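Local coordinates for piwi domain-containing protein (Vanderwaltozyma polyspora, PDB 5THE) that forms the C-terminal lobe of a budding yeast Argonaute, which probably binds guide RNA and contributes to selecting RNA targets for cleavage, at residues Ser29-Ala34 with Asn418-Thr423; His67-Thr72 with Gly244-Leu249; Tyr276-Gln281 with Cys504-Gly509; Pro299-Leu304 with Met320-Lys325. All blocks are in the same frame, centred on the assembly; numbering follows the deposited sequence.

Interaction 1 (Ser29-Ala34 with Asn418-Thr423); sequences SRILDA and NVMPGT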
loop_
_atom_site.group_PDB
_atom_site.type_symbol
_atom_site.label_atom_id
_atom_site.label_comp_id
_atom_site.label_asym_id
_atom_site.label_seq_id
_atom_site.Cartn_x
_atom_site.Cartn_y
_atom_site.Cartn_z
ATOM N N SER A 29 3.527 23.443 -15.950
ATOM C CA SER A 29 3.239 22.602 -14.803
ATOM C C SER A 29 2.904 23.481 -13.613
ATOM O O SER A 29 3.253 24.663 -13.565
ATOM C CB SER A 29 4.428 21.692 -14.448
ATOM O OG SER A 29 5.396 22.420 -13.714
ATOM N N ARG A 30 2.244 22.881 -12.636
ATOM C CA ARG A 30 2.081 23.490 -11.327
ATOM C C ARG A 30 2.642 22.537 -10.282
ATOM O O ARG A 30 2.512 21.319 -10.411
ATOM C CB ARG A 30 0.610 23.820 -11.040
ATOM C CG ARG A 30 0.029 24.850 -11.998
ATOM C CD ARG A 30 -1.496 24.873 -11.938
ATOM N NE ARG A 30 -2.065 23.651 -12.497
ATOM C CZ ARG A 30 -2.593 22.666 -11.776
ATOM N NH1 ARG A 30 -2.632 22.773 -10.452
ATOM N NH2 ARG A 30 -3.074 21.574 -12.378
ATOM N N ILE A 31 3.299 23.079 -9.273
ATOM C CA ILE A 31 3.844 22.258 -8.202
ATOM C C ILE A 31 2.943 22.455 -6.992
ATOM O O ILE A 31 2.849 23.567 -6.452
ATOM C CB ILE A 31 5.306 22.613 -7.908
ATOM C CG1 ILE A 31 6.125 22.462 -9.182
ATOM C CG2 ILE A 31 5.886 21.715 -6.814
ATOM C CD1 ILE A 31 7.469 23.153 -9.115
ATOM N N LEU A 32 2.254 21.386 -6.593
ATOM C CA LEU A 32 1.400 21.403 -5.417
ATOM C C LEU A 32 2.224 21.320 -4.134
ATOM O O LEU A 32 3.285 20.693 -4.085
ATOM C CB LEU A 32 0.400 20.244 -5.461
ATOM C CG LEU A 32 -0.578 20.243 -6.641
ATOM C CD1 LEU A 32 -1.621 19.143 -6.494
ATOM C CD2 LEU A 32 -1.263 21.601 -6.783
ATOM N N ASP A 33 1.723 21.966 -3.086
ATOM C CA ASP A 33 2.384 21.886 -1.797
ATOM C C ASP A 33 2.207 20.497 -1.185
ATOM O O ASP A 33 1.243 19.788 -1.468
ATOM C CB ASP A 33 1.839 22.961 -0.854
ATOM C CG ASP A 33 2.137 24.367 -1.341
ATOM O OD1 ASP A 33 3.210 24.584 -1.956
ATOM O OD2 ASP A 33 1.293 25.258 -1.124
ATOM N N ALA A 34 3.174 20.103 -0.363
ATOM C CA ALA A 34 3.042 18.876 0.396
ATOM C C ALA A 34 2.017 19.078 1.504
ATOM O O ALA A 34 1.820 20.197 1.971
ATOM C CB ALA A 34 4.380 18.471 1.008
ATOM N N ASN A 418 15.469 16.378 -10.869
ATOM C CA ASN A 418 14.161 16.035 -11.395
ATOM C C ASN A 418 13.175 17.142 -11.068
ATOM O O ASN A 418 13.476 18.059 -10.301
ATOM C CB ASN A 418 13.693 14.688 -10.837
ATOM C CG ASN A 418 14.342 13.523 -11.568
ATOM O OD1 ASN A 418 13.784 12.988 -12.524
ATOM N ND2 ASN A 418 15.542 13.154 -11.146
ATOM N N VAL A 419 11.996 17.075 -11.685
ATOM C CA VAL A 419 11.011 18.091 -11.365
ATOM C C VAL A 419 10.633 17.930 -9.896
ATOM O O VAL A 419 10.813 16.866 -9.284
ATOM C CB VAL A 419 9.769 18.032 -12.277
ATOM C CG1 VAL A 419 10.156 18.392 -13.710
ATOM C CG2 VAL A 419 9.123 16.634 -12.246
ATOM N N MET A 420 10.142 19.014 -9.324
ATOM C CA MET A 420 9.776 19.019 -7.916
ATOM C C MET A 420 8.674 17.992 -7.656
ATOM O O MET A 420 7.762 17.838 -8.471
ATOM C CB MET A 420 9.294 20.419 -7.513
ATOM C CG MET A 420 9.295 20.684 -6.000
ATOM S SD MET A 420 10.995 20.837 -5.402
ATOM C CE MET A 420 10.711 21.041 -3.654
ATOM N N PRO A 421 8.727 17.263 -6.543
ATOM C CA PRO A 421 7.450 16.659 -6.132
ATOM C C PRO A 421 6.488 17.735 -5.588
ATOM O O PRO A 421 6.977 18.738 -5.122
ATOM C CB PRO A 421 7.868 15.665 -5.038
ATOM C CG PRO A 421 9.248 16.039 -4.629
ATOM C CD PRO A 421 9.880 16.826 -5.732
ATOM N N GLY A 422 5.173 17.657 -5.726
ATOM C CA GLY A 422 4.465 16.994 -6.765
ATOM C C GLY A 422 4.056 17.988 -7.845
ATOM O O GLY A 422 3.061 18.736 -7.793
ATOM N N THR A 423 4.895 17.971 -8.854
ATOM C CA THR A 423 4.608 18.597 -10.121
ATOM C C THR A 423 3.359 17.975 -10.733
ATOM O O THR A 423 3.272 16.755 -10.887
ATOM C CB THR A 423 5.821 18.398 -11.033
ATOM O OG1 THR A 423 6.923 19.154 -10.517
ATOM C CG2 THR A 423 5.509 18.815 -12.467
HETATM O O HOH W 1 7.709 21.343 -12.158
#

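Interaction 2 (His67-Thr72 with Gly244-Leu249); sequences HQFIST and GSNHSL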
loop_
_atom_site.group_PDB
_atom_site.type_symbol
_atom_site.label_atom_id
_atom_site.label_comp_id
_atom_site.label_asym_id
_atom_site.label_seq_id
_atom_site.Cartn_x
_atom_site.Cartn_y
_atom_site.Cartn_z
ATOM N N HIS A 67 11.423 11.444 16.102
ATOM C CA HIS A 67 9.975 11.365 16.031
ATOM C C HIS A 67 9.500 10.031 16.576
ATOM O O HIS A 67 10.269 9.076 16.709
ATOM C CB HIS A 67 9.486 11.525 14.587
ATOM C CG HIS A 67 9.882 12.819 13.957
ATOM N ND1 HIS A 67 9.566 14.039 14.510
ATOM C CD2 HIS A 67 10.569 13.083 12.818
ATOM C CE1 HIS A 67 10.039 15.003 13.739
ATOM N NE2 HIS A 67 10.650 14.450 12.705
ATOM N N GLN A 68 8.210 9.964 16.864
ATOM C CA GLN A 68 7.594 8.721 17.289
ATOM C C GLN A 68 6.359 8.437 16.449
ATOM O O GLN A 68 5.694 9.352 15.951
ATOM C CB GLN A 68 7.238 8.763 18.776
ATOM C CG GLN A 68 8.475 8.792 19.659
ATOM C CD GLN A 68 8.136 8.811 21.132
ATOM O OE1 GLN A 68 7.040 9.205 21.523
ATOM N NE2 GLN A 68 9.081 8.390 21.961
ATOM N N PHE A 69 6.084 7.146 16.284
ATOM C CA PHE A 69 4.852 6.709 15.653
ATOM C C PHE A 69 3.649 7.208 16.432
ATOM O O PHE A 69 3.654 7.225 17.665
ATOM C CB PHE A 69 4.803 5.184 15.578
ATOM C CG PHE A 69 5.905 4.580 14.754
ATOM C CD1 PHE A 69 6.463 5.284 13.689
ATOM C CD2 PHE A 69 6.384 3.321 15.044
ATOM C CE1 PHE A 69 7.488 4.732 12.920
ATOM C CE2 PHE A 69 7.414 2.749 14.267
ATOM C CZ PHE A 69 7.955 3.462 13.204
ATOM N N ILE A 70 2.591 7.549 15.695
ATOM C CA ILE A 70 1.384 8.110 16.308
ATOM C C ILE A 70 0.752 7.117 17.278
ATOM O O ILE A 70 0.303 7.492 18.364
ATOM C CB ILE A 70 0.382 8.522 15.209
ATOM C CG1 ILE A 70 0.878 9.756 14.463
ATOM C CG2 ILE A 70 -1.020 8.737 15.790
ATOM C CD1 ILE A 70 0.175 9.977 13.122
ATOM N N SER A 71 0.682 5.844 16.896
ATOM C CA SER A 71 -0.052 4.856 17.682
ATOM C C SER A 71 0.704 3.540 17.641
ATOM O O SER A 71 0.916 2.978 16.562
ATOM C CB SER A 71 -1.481 4.666 17.154
ATOM O OG SER A 71 -2.145 3.614 17.844
ATOM N N THR A 72 1.078 3.045 18.813
ATOM C CA THR A 72 1.822 1.807 18.985
ATOM C C THR A 72 1.085 0.928 19.982
ATOM O O THR A 72 0.140 1.379 20.636
ATOM C CB THR A 72 3.240 2.125 19.475
ATOM O OG1 THR A 72 3.166 2.932 20.655
ATOM C CG2 THR A 72 4.013 2.873 18.396
ATOM N N GLY A 244 -1.102 -0.352 14.385
ATOM C CA GLY A 244 -0.609 0.956 14.740
ATOM C C GLY A 244 -0.734 1.968 13.617
ATOM O O GLY A 244 -1.208 1.699 12.515
ATOM N N SER A 245 -0.313 3.181 13.938
ATOM C CA SER A 245 -0.196 4.267 12.980
ATOM C C SER A 245 1.224 4.775 13.097
ATOM O O SER A 245 1.702 5.012 14.209
ATOM C CB SER A 245 -1.190 5.410 13.265
ATOM O OG SER A 245 -2.511 4.925 13.268
ATOM N N ASN A 246 1.904 4.915 11.966
ATOM C CA ASN A 246 3.247 5.481 12.005
ATOM C C ASN A 246 3.177 6.994 11.851
ATOM O O ASN A 246 3.185 7.728 12.846
ATOM C CB ASN A 246 4.108 4.827 10.935
ATOM C CG ASN A 246 4.234 3.344 11.167
ATOM O OD1 ASN A 246 4.179 2.907 12.308
ATOM N ND2 ASN A 246 4.376 2.560 10.094
ATOM N N HIS A 247 3.096 7.469 10.618
ATOM C CA HIS A 247 2.787 8.859 10.352
ATOM C C HIS A 247 1.434 8.938 9.673
ATOM O O HIS A 247 0.894 7.943 9.187
ATOM C CB HIS A 247 3.859 9.508 9.467
ATOM C CG HIS A 247 3.961 8.893 8.104
ATOM N ND1 HIS A 247 4.645 7.715 7.862
ATOM C CD2 HIS A 247 3.454 9.286 6.910
ATOM C CE1 HIS A 247 4.574 7.424 6.576
ATOM N NE2 HIS A 247 3.853 8.358 5.974
ATOM N N SER A 248 0.887 10.145 9.649
ATOM C CA SER A 248 -0.342 10.428 8.939
ATOM C C SER A 248 -0.209 11.830 8.382
ATOM O O SER A 248 0.860 12.447 8.449
ATOM C CB SER A 248 -1.566 10.286 9.854
ATOM O OG SER A 248 -1.725 11.427 10.702
ATOM N N LEU A 249 -1.303 12.339 7.838
ATOM C CA LEU A 249 -1.397 13.755 7.524
ATOM C C LEU A 249 -2.003 14.493 8.712
ATOM O O LEU A 249 -2.638 13.898 9.589
ATOM C CB LEU A 249 -2.249 13.975 6.273
ATOM C CG LEU A 249 -1.797 13.195 5.044
ATOM C CD1 LEU A 249 -2.609 13.639 3.835
ATOM C CD2 LEU A 249 -0.299 13.407 4.827
#

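Interaction 3 (Tyr276-Gln281 with Cys504-Gly509); sequences YPEKDQ and CFFKAG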
loop_
_atom_site.group_PDB
_atom_site.type_symbol
_atom_site.label_atom_id
_atom_site.label_comp_id
_atom_site.label_asym_id
_atom_site.label_seq_id
_atom_site.Cartn_x
_atom_site.Cartn_y
_atom_site.Cartn_z
ATOM N N TYR A 276 -1.498 -13.937 -14.542
ATOM C CA TYR A 276 -0.665 -15.127 -14.673
ATOM C C TYR A 276 0.244 -15.343 -13.463
ATOM O O TYR A 276 1.473 -15.264 -13.576
ATOM C CB TYR A 276 0.140 -15.066 -15.964
ATOM C CG TYR A 276 -0.757 -14.862 -17.170
ATOM C CD1 TYR A 276 -1.677 -15.840 -17.545
ATOM C CD2 TYR A 276 -0.715 -13.680 -17.908
ATOM C CE1 TYR A 276 -2.517 -15.659 -18.633
ATOM C CE2 TYR A 276 -1.552 -13.492 -19.007
ATOM C CZ TYR A 276 -2.449 -14.485 -19.361
ATOM O OH TYR A 276 -3.290 -14.305 -20.435
ATOM N N PRO A 277 -0.324 -15.600 -12.281
ATOM C CA PRO A 277 0.528 -15.935 -11.130
ATOM C C PRO A 277 1.341 -17.191 -11.376
ATOM O O PRO A 277 2.452 -17.335 -10.844
ATOM C CB PRO A 277 -0.479 -16.109 -9.983
ATOM C CG PRO A 277 -1.780 -16.433 -10.653
ATOM C CD PRO A 277 -1.761 -15.667 -11.949
ATOM N N GLU A 278 0.797 -18.112 -12.162
ATOM C CA GLU A 278 1.528 -19.158 -12.854
ATOM C C GLU A 278 1.071 -19.124 -14.306
ATOM O O GLU A 278 0.165 -18.368 -14.666
ATOM C CB GLU A 278 1.289 -20.532 -12.220
ATOM C CG GLU A 278 1.752 -20.654 -10.778
ATOM C CD GLU A 278 3.252 -20.711 -10.662
ATOM O OE1 GLU A 278 3.924 -20.776 -11.712
ATOM O OE2 GLU A 278 3.763 -20.714 -9.525
ATOM N N LYS A 279 1.688 -19.945 -15.150
ATOM C CA LYS A 279 1.394 -19.870 -16.572
ATOM C C LYS A 279 -0.040 -20.310 -16.831
ATOM O O LYS A 279 -0.502 -21.317 -16.286
ATOM C CB LYS A 279 2.377 -20.722 -17.375
ATOM C CG LYS A 279 2.517 -20.267 -18.813
ATOM C CD LYS A 279 2.133 -21.356 -19.805
ATOM C CE LYS A 279 3.193 -22.442 -19.918
ATOM N NZ LYS A 279 2.842 -23.451 -20.967
ATOM N N ASP A 280 -0.755 -19.513 -17.629
ATOM C CA ASP A 280 -2.129 -19.773 -18.053
ATOM C C ASP A 280 -3.135 -19.728 -16.909
ATOM O O ASP A 280 -4.259 -20.216 -17.055
ATOM C CB ASP A 280 -2.230 -21.113 -18.790
ATOM C CG ASP A 280 -1.348 -21.163 -20.022
ATOM O OD1 ASP A 280 -1.184 -20.117 -20.687
ATOM O OD2 ASP A 280 -0.811 -22.249 -20.318
ATOM N N GLN A 281 -2.784 -19.138 -15.773
ATOM C CA GLN A 281 -3.685 -19.150 -14.632
ATOM C C GLN A 281 -4.520 -17.874 -14.582
ATOM O O GLN A 281 -4.183 -16.852 -15.188
ATOM C CB GLN A 281 -2.906 -19.348 -13.331
ATOM C CG GLN A 281 -2.254 -20.721 -13.258
ATOM C CD GLN A 281 -3.242 -21.831 -13.597
ATOM O OE1 GLN A 281 -4.256 -22.012 -12.912
ATOM N NE2 GLN A 281 -2.960 -22.561 -14.666
ATOM N N CYS A 504 1.737 -14.813 -3.979
ATOM C CA CYS A 504 2.480 -15.731 -3.109
ATOM C C CYS A 504 1.620 -16.913 -2.687
ATOM O O CYS A 504 2.049 -18.071 -2.762
ATOM C CB CYS A 504 2.980 -15.005 -1.858
ATOM S SG CYS A 504 4.168 -13.712 -2.165
ATOM N N PHE A 505 0.403 -16.631 -2.207
ATOM C CA PHE A 505 -0.471 -17.701 -1.742
ATOM C C PHE A 505 -0.812 -18.649 -2.885
ATOM O O PHE A 505 -0.772 -19.872 -2.723
ATOM C CB PHE A 505 -1.758 -17.127 -1.146
ATOM C CG PHE A 505 -1.550 -16.220 0.032
ATOM C CD1 PHE A 505 -0.428 -16.332 0.837
ATOM C CD2 PHE A 505 -2.502 -15.253 0.337
ATOM C CE1 PHE A 505 -0.252 -15.491 1.931
ATOM C CE2 PHE A 505 -2.342 -14.412 1.433
ATOM C CZ PHE A 505 -1.214 -14.536 2.233
ATOM N N PHE A 506 -1.165 -18.091 -4.051
ATOM C CA PHE A 506 -1.505 -18.923 -5.202
ATOM C C PHE A 506 -0.335 -19.823 -5.576
ATOM O O PHE A 506 -0.500 -21.038 -5.766
ATOM C CB PHE A 506 -1.902 -18.036 -6.382
ATOM C CG PHE A 506 -2.309 -18.803 -7.621
ATOM C CD1 PHE A 506 -1.356 -19.356 -8.464
ATOM C CD2 PHE A 506 -3.644 -18.939 -7.952
ATOM C CE1 PHE A 506 -1.727 -20.049 -9.595
ATOM C CE2 PHE A 506 -4.018 -19.628 -9.087
ATOM C CZ PHE A 506 -3.061 -20.184 -9.905
ATOM N N LYS A 507 0.862 -19.236 -5.649
ATOM C CA LYS A 507 2.052 -19.962 -6.078
ATOM C C LYS A 507 2.476 -21.023 -5.067
ATOM O O LYS A 507 2.945 -22.100 -5.458
ATOM C CB LYS A 507 3.193 -18.976 -6.336
ATOM C CG LYS A 507 3.057 -18.214 -7.646
ATOM C CD LYS A 507 4.060 -17.053 -7.736
ATOM C CE LYS A 507 5.481 -17.497 -7.439
ATOM N NZ LYS A 507 6.063 -18.301 -8.543
ATOM N N ALA A 508 2.348 -20.740 -3.768
ATOM C CA ALA A 508 2.796 -21.704 -2.764
ATOM C C ALA A 508 1.971 -22.987 -2.769
ATOM O O ALA A 508 2.448 -24.020 -2.291
ATOM C CB ALA A 508 2.752 -21.086 -1.367
ATOM N N GLY A 509 0.749 -22.943 -3.283
ATOM C CA GLY A 509 -0.101 -24.118 -3.268
ATOM C C GLY A 509 -0.322 -24.696 -4.648
ATOM O O GLY A 509 -1.018 -25.703 -4.804
HETATM O O HOH W 2 4.615 -22.300 -7.826
#

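Interaction 4 (Pro299-Leu304 with Met320-Lys325); sequences PGDYML and MLNRLK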
loop_
_atom_site.group_PDB
_atom_site.type_symbol
_atom_site.label_atom_id
_atom_site.label_comp_id
_atom_site.label_asym_id
_atom_site.label_seq_id
_atom_site.Cartn_x
_atom_site.Cartn_y
_atom_site.Cartn_z
ATOM N N PRO A 299 -6.902 -2.400 5.405
ATOM C CA PRO A 299 -7.136 -3.837 5.220
ATOM C C PRO A 299 -7.870 -4.054 3.911
ATOM O O PRO A 299 -8.496 -3.144 3.364
ATOM C CB PRO A 299 -7.990 -4.248 6.424
ATOM C CG PRO A 299 -8.616 -2.979 6.928
ATOM C CD PRO A 299 -7.700 -1.823 6.503
ATOM N N GLY A 300 -7.764 -5.276 3.393
ATOM C CA GLY A 300 -8.301 -5.566 2.080
ATOM C C GLY A 300 -8.656 -7.024 1.919
ATOM O O GLY A 300 -8.418 -7.857 2.794
ATOM N N ASP A 301 -9.257 -7.313 0.778
ATOM C CA ASP A 301 -9.555 -8.670 0.374
ATOM C C ASP A 301 -9.008 -8.893 -1.024
ATOM O O ASP A 301 -8.795 -7.947 -1.780
ATOM C CB ASP A 301 -11.058 -8.946 0.416
ATOM C CG ASP A 301 -11.564 -9.123 1.823
ATOM O OD1 ASP A 301 -11.035 -10.007 2.532
ATOM O OD2 ASP A 301 -12.474 -8.369 2.224
ATOM N N TYR A 302 -8.769 -10.158 -1.359
ATOM C CA TYR A 302 -8.395 -10.538 -2.713
ATOM C C TYR A 302 -9.332 -11.646 -3.189
ATOM O O TYR A 302 -9.991 -12.311 -2.390
ATOM C CB TYR A 302 -6.933 -11.020 -2.797
ATOM C CG TYR A 302 -6.672 -12.156 -1.852
ATOM C CD1 TYR A 302 -7.088 -13.458 -2.159
ATOM C CD2 TYR A 302 -6.037 -11.936 -0.641
ATOM C CE1 TYR A 302 -6.879 -14.500 -1.271
ATOM C CE2 TYR A 302 -5.823 -12.968 0.246
ATOM C CZ TYR A 302 -6.241 -14.241 -0.065
ATOM O OH TYR A 302 -6.011 -15.249 0.845
ATOM N N MET A 303 -9.367 -11.856 -4.501
ATOM C CA MET A 303 -10.093 -12.989 -5.051
ATOM C C MET A 303 -9.456 -13.386 -6.372
ATOM O O MET A 303 -8.774 -12.590 -7.025
ATOM C CB MET A 303 -11.578 -12.673 -5.255
ATOM C CG MET A 303 -11.808 -11.551 -6.241
ATOM S SD MET A 303 -13.561 -11.183 -6.355
ATOM C CE MET A 303 -13.532 -9.849 -7.507
ATOM N N LEU A 304 -9.668 -14.642 -6.741
ATOM C CA LEU A 304 -9.230 -15.138 -8.034
ATOM C C LEU A 304 -10.223 -14.681 -9.092
ATOM O O LEU A 304 -11.434 -14.804 -8.896
ATOM C CB LEU A 304 -9.143 -16.665 -8.008
ATOM C CG LEU A 304 -8.375 -17.288 -9.167
ATOM C CD1 LEU A 304 -6.910 -16.877 -9.112
ATOM C CD2 LEU A 304 -8.511 -18.801 -9.131
ATOM N N MET A 320 -16.764 -5.484 -1.421
ATOM C CA MET A 320 -17.128 -4.283 -0.688
ATOM C C MET A 320 -17.644 -4.588 0.709
ATOM O O MET A 320 -17.554 -3.719 1.577
ATOM C CB MET A 320 -18.171 -3.483 -1.467
ATOM C CG MET A 320 -17.599 -2.727 -2.652
ATOM S SD MET A 320 -16.499 -1.367 -2.153
ATOM C CE MET A 320 -17.542 -0.372 -1.071
ATOM N N LEU A 321 -18.163 -5.796 0.948
ATOM C CA LEU A 321 -18.858 -6.076 2.202
ATOM C C LEU A 321 -17.957 -5.818 3.406
ATOM O O LEU A 321 -18.352 -5.134 4.362
ATOM C CB LEU A 321 -19.378 -7.515 2.216
ATOM C CG LEU A 321 -20.019 -8.026 3.518
ATOM C CD1 LEU A 321 -21.147 -7.111 4.006
ATOM C CD2 LEU A 321 -20.525 -9.450 3.366
ATOM N N ASN A 322 -16.732 -6.339 3.366
ATOM C CA ASN A 322 -15.801 -6.115 4.468
ATOM C C ASN A 322 -15.337 -4.671 4.544
ATOM O O ASN A 322 -15.085 -4.169 5.644
ATOM C CB ASN A 322 -14.593 -7.042 4.342
ATOM C CG ASN A 322 -14.941 -8.465 4.667
ATOM O OD1 ASN A 322 -15.923 -8.712 5.355
ATOM N ND2 ASN A 322 -14.151 -9.410 4.166
ATOM N N ARG A 323 -15.173 -3.993 3.404
ATOM C CA ARG A 323 -14.853 -2.568 3.471
ATOM C C ARG A 323 -15.905 -1.829 4.284
ATOM O O ARG A 323 -15.575 -0.983 5.123
ATOM C CB ARG A 323 -14.748 -1.957 2.070
ATOM C CG ARG A 323 -14.072 -2.854 1.024
ATOM C CD ARG A 323 -12.560 -2.798 1.118
ATOM N NE ARG A 323 -12.013 -3.399 2.335
ATOM C CZ ARG A 323 -11.980 -4.708 2.557
ATOM N NH1 ARG A 323 -12.491 -5.535 1.656
ATOM N NH2 ARG A 323 -11.451 -5.189 3.674
ATOM N N LEU A 324 -17.181 -2.160 4.066
ATOM C CA LEU A 324 -18.249 -1.482 4.797
ATOM C C LEU A 324 -18.270 -1.899 6.260
ATOM O O LEU A 324 -18.418 -1.052 7.147
ATOM C CB LEU A 324 -19.598 -1.776 4.147
ATOM C CG LEU A 324 -19.832 -1.228 2.737
ATOM C CD1 LEU A 324 -21.202 -1.655 2.235
ATOM C CD2 LEU A 324 -19.711 0.266 2.757
ATOM N N LYS A 325 -18.132 -3.200 6.527
ATOM C CA LYS A 325 -18.179 -3.693 7.902
ATOM C C LYS A 325 -17.089 -3.064 8.752
ATOM O O LYS A 325 -17.337 -2.634 9.882
ATOM C CB LYS A 325 -18.033 -5.218 7.925
ATOM C CG LYS A 325 -19.294 -6.000 7.602
ATOM C CD LYS A 325 -18.962 -7.501 7.514
ATOM C CE LYS A 325 -20.205 -8.355 7.581
ATOM N NZ LYS A 325 -19.890 -9.820 7.568
HETATM O O HOH W 3 -11.178 -2.112 4.711
HETATM O O HOH W 4 -11.102 -7.756 4.717
HETATM O O HOH W 5 -15.789 -8.161 1.427
#

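Interaction 1 (Ser29-Ala34 with Asn418-Thr423)
The flat groups here are peptide planes, and the one at G422 is met from above: L32 N donates to G422 O at 3.0 Å from a position 40° out of the carbonyl plane. The peptide entering G422 from P421 is cis, part of a sharp bend that brings this carbonyl round to L32. A second carbonyl, that of M420, is used in its plane. T423 OG1 lies on a lone pair of M420 O at 2.6 Å, and T423 N reaches the same oxygen at 2.9 Å, so two bonds from one residue close the bend.

I31 and T423 then face each other as an antiparallel non-hydrogen-bonded pair, with T423 CA 3.4 Å from R30 O in a CA-H...O contact. I31 CG1 lies anti to the carbonyl carbon (chi1 -57°), which sets CG2 anti to the backbone N; CG2 meets M420 CG at 3.7 Å while CD1 rests against M420 CB, the two side chains crossing at about a right angle. T423 lies slantwise to I31, OG1 3.7 Å from I31 CG1, and its CG2 touches S29 CB. One water donates to both hydroxyl oxygens, at 2.8 Å from T423 OG1, and S29 OG also bonds to V18 O.

The bend, in the Piwi domain, thus joins the N-terminal strand 25-31 to strand 423-425, whose T423 bonds onward to strand 435-440, while strand 16-22 lines the other edge of 25-31. K59 NZ holds both L32 O and P421 O, and L32 packs on helix 465-475.

Interaction 2 (His67-Thr72 with Gly244-Leu249)
I70 N donates to N246 O at 2.9 Å, in the carbonyl plane and on a lone pair. One residue on, S71 and S245 exchange two backbone bonds as an antiparallel hydrogen-bonded pair: S71 N to S245 O at 3.0 Å, nearly straight at 169°, and S245 N to S71 O at 2.9 Å. I70 and S71 both face S245, a classic beta bulge. S71 O lies 3.1 Å from G244 CA, and a side chain there would run into it.

F69 and N246 lie side by side. N246 CG stands anti to its carbonyl carbon (chi1 -61°), and OD1 beyond it sits 3.3 Å above the F69 ring, over its centre, the amide turned 41° from the ring plane. N246 ND2 is spoken for outside the pair, by G480 O and M236 O, which fixes the amide. I70 takes another direction: CD1 comes to 3.4 Å from S248 OG, which bonds to L249 O.

F69 also packs on helix 228-241, so the loop of residues 67-72, consistent with the linker ahead of the MID domain in Argonautes, is gripped by both that helix and the chain leaving it. The union rests mostly on three backbone bonds, with no salt bridge between the two segments; the distinctive side-chain part is the amide of N246, whose oxygen meets an aromatic face while its nitrogen is satisfied by two carbonyls.

Interaction 3 (Tyr276-Gln281 with Cys504-Gly509)
P277 and F506 cross obliquely, the proline lying over the ring: P277 CG is 3.7 Å from the ring centroid and 12° off its normal, a CH-pi contact. F506 CG stands anti to the backbone N (chi1 -179°), and the ring beyond it meets the loop of residues 276-281. At the ring's edge, E278 CG approaches F506 CE1 at 3.7 Å, and Q281, crossing F506 at about a right angle, brings CG to 3.5 Å from F506 CZ. A type II beta turn from E278 to Q281 sets both side chains on the same rim, and Q281 NE2 is tied back to K279 O at 3.2 Å.

K507 meets E278 at about a right angle. Its chain bends at chi3 and chi4, and NZ reaches E278 OE2 at 3.5 Å, a salt bridge whose hydrogen bond is weak. An alanine in place of F506 would probably leave the P277 ring without the face it rests on and open a gap between E278, Q281 and the helix.

The loop links strands 264-274 and 282-289 in the Piwi domain, and F506 comes from helix 490-515. I284 of strand 282-289 touches both P277 and F506, F510 one turn on meets E278 and Q281, and K507 also touches D201 of helix 197-210.

Interaction 4 (Pro299-Leu304 with Met320-Lys325)
A strand and a helix of the Piwi domain, 300-304 and 320-325, run antiparallel with their axes 8.2 Å apart, joined through D301 on the strand and N322 and R323 on the helix. D301 OD2 is the shared acceptor: R323 NH1 reaches it at 2.9 Å along a nearly straight bond (176°), forming a salt bridge, and N322 ND2 at 2.8 Å. The two donors come from opposite faces of the carboxylate plane, N322 on its syn side and R323 from above the plane. R323 presents its edge to the aspartate, while G300 CA sits 3.5 Å above one face of the guanidinium, toward the rim.

In the RNase H-like fold to which this domain belongs, strand 300-305 is the third of three antiparallel strands, after 264-274 and 282-289, and helix 320-329 leads on to strand 339-344, which pairs parallel with 264-274. Bends at chi2 and chi3 fold the R323 chain, and its guanidinium ends beside the strand at P299 to D301.

An alanine in place of D301 would probably leave R323 without its charged mate, N322 ND2 without its acceptor and K543 without the salt bridge it makes to D301 OD1. Two waters also meet the guanidinium in its plane: one accepts from R323 NE at 2.8 Å, another from R323 NH2 at 2.8 Å.

Overall arrangement
Interactions 3 and 4 belong together in the Piwi domain, with centres about 21 Å apart: F505 packs on Y302 and F506 on L304, so helix 490-515 bridges the two, and strand 282-289 touches both. Interactions 1 and 2 lie on the other side of the chain's centre from interaction 3, about 25 Å from each other between centres, their nearest atoms about 7 Å apart. In both, an N-terminal segment meets a partner far along the chain, tying the start of this lobe to the Piwi region. By sequence, interaction 1 encloses interactions 2 and 4 and alternates with interaction 3. Interactions 1 and 3 each come within about 7 Å of the bound nucleic acid.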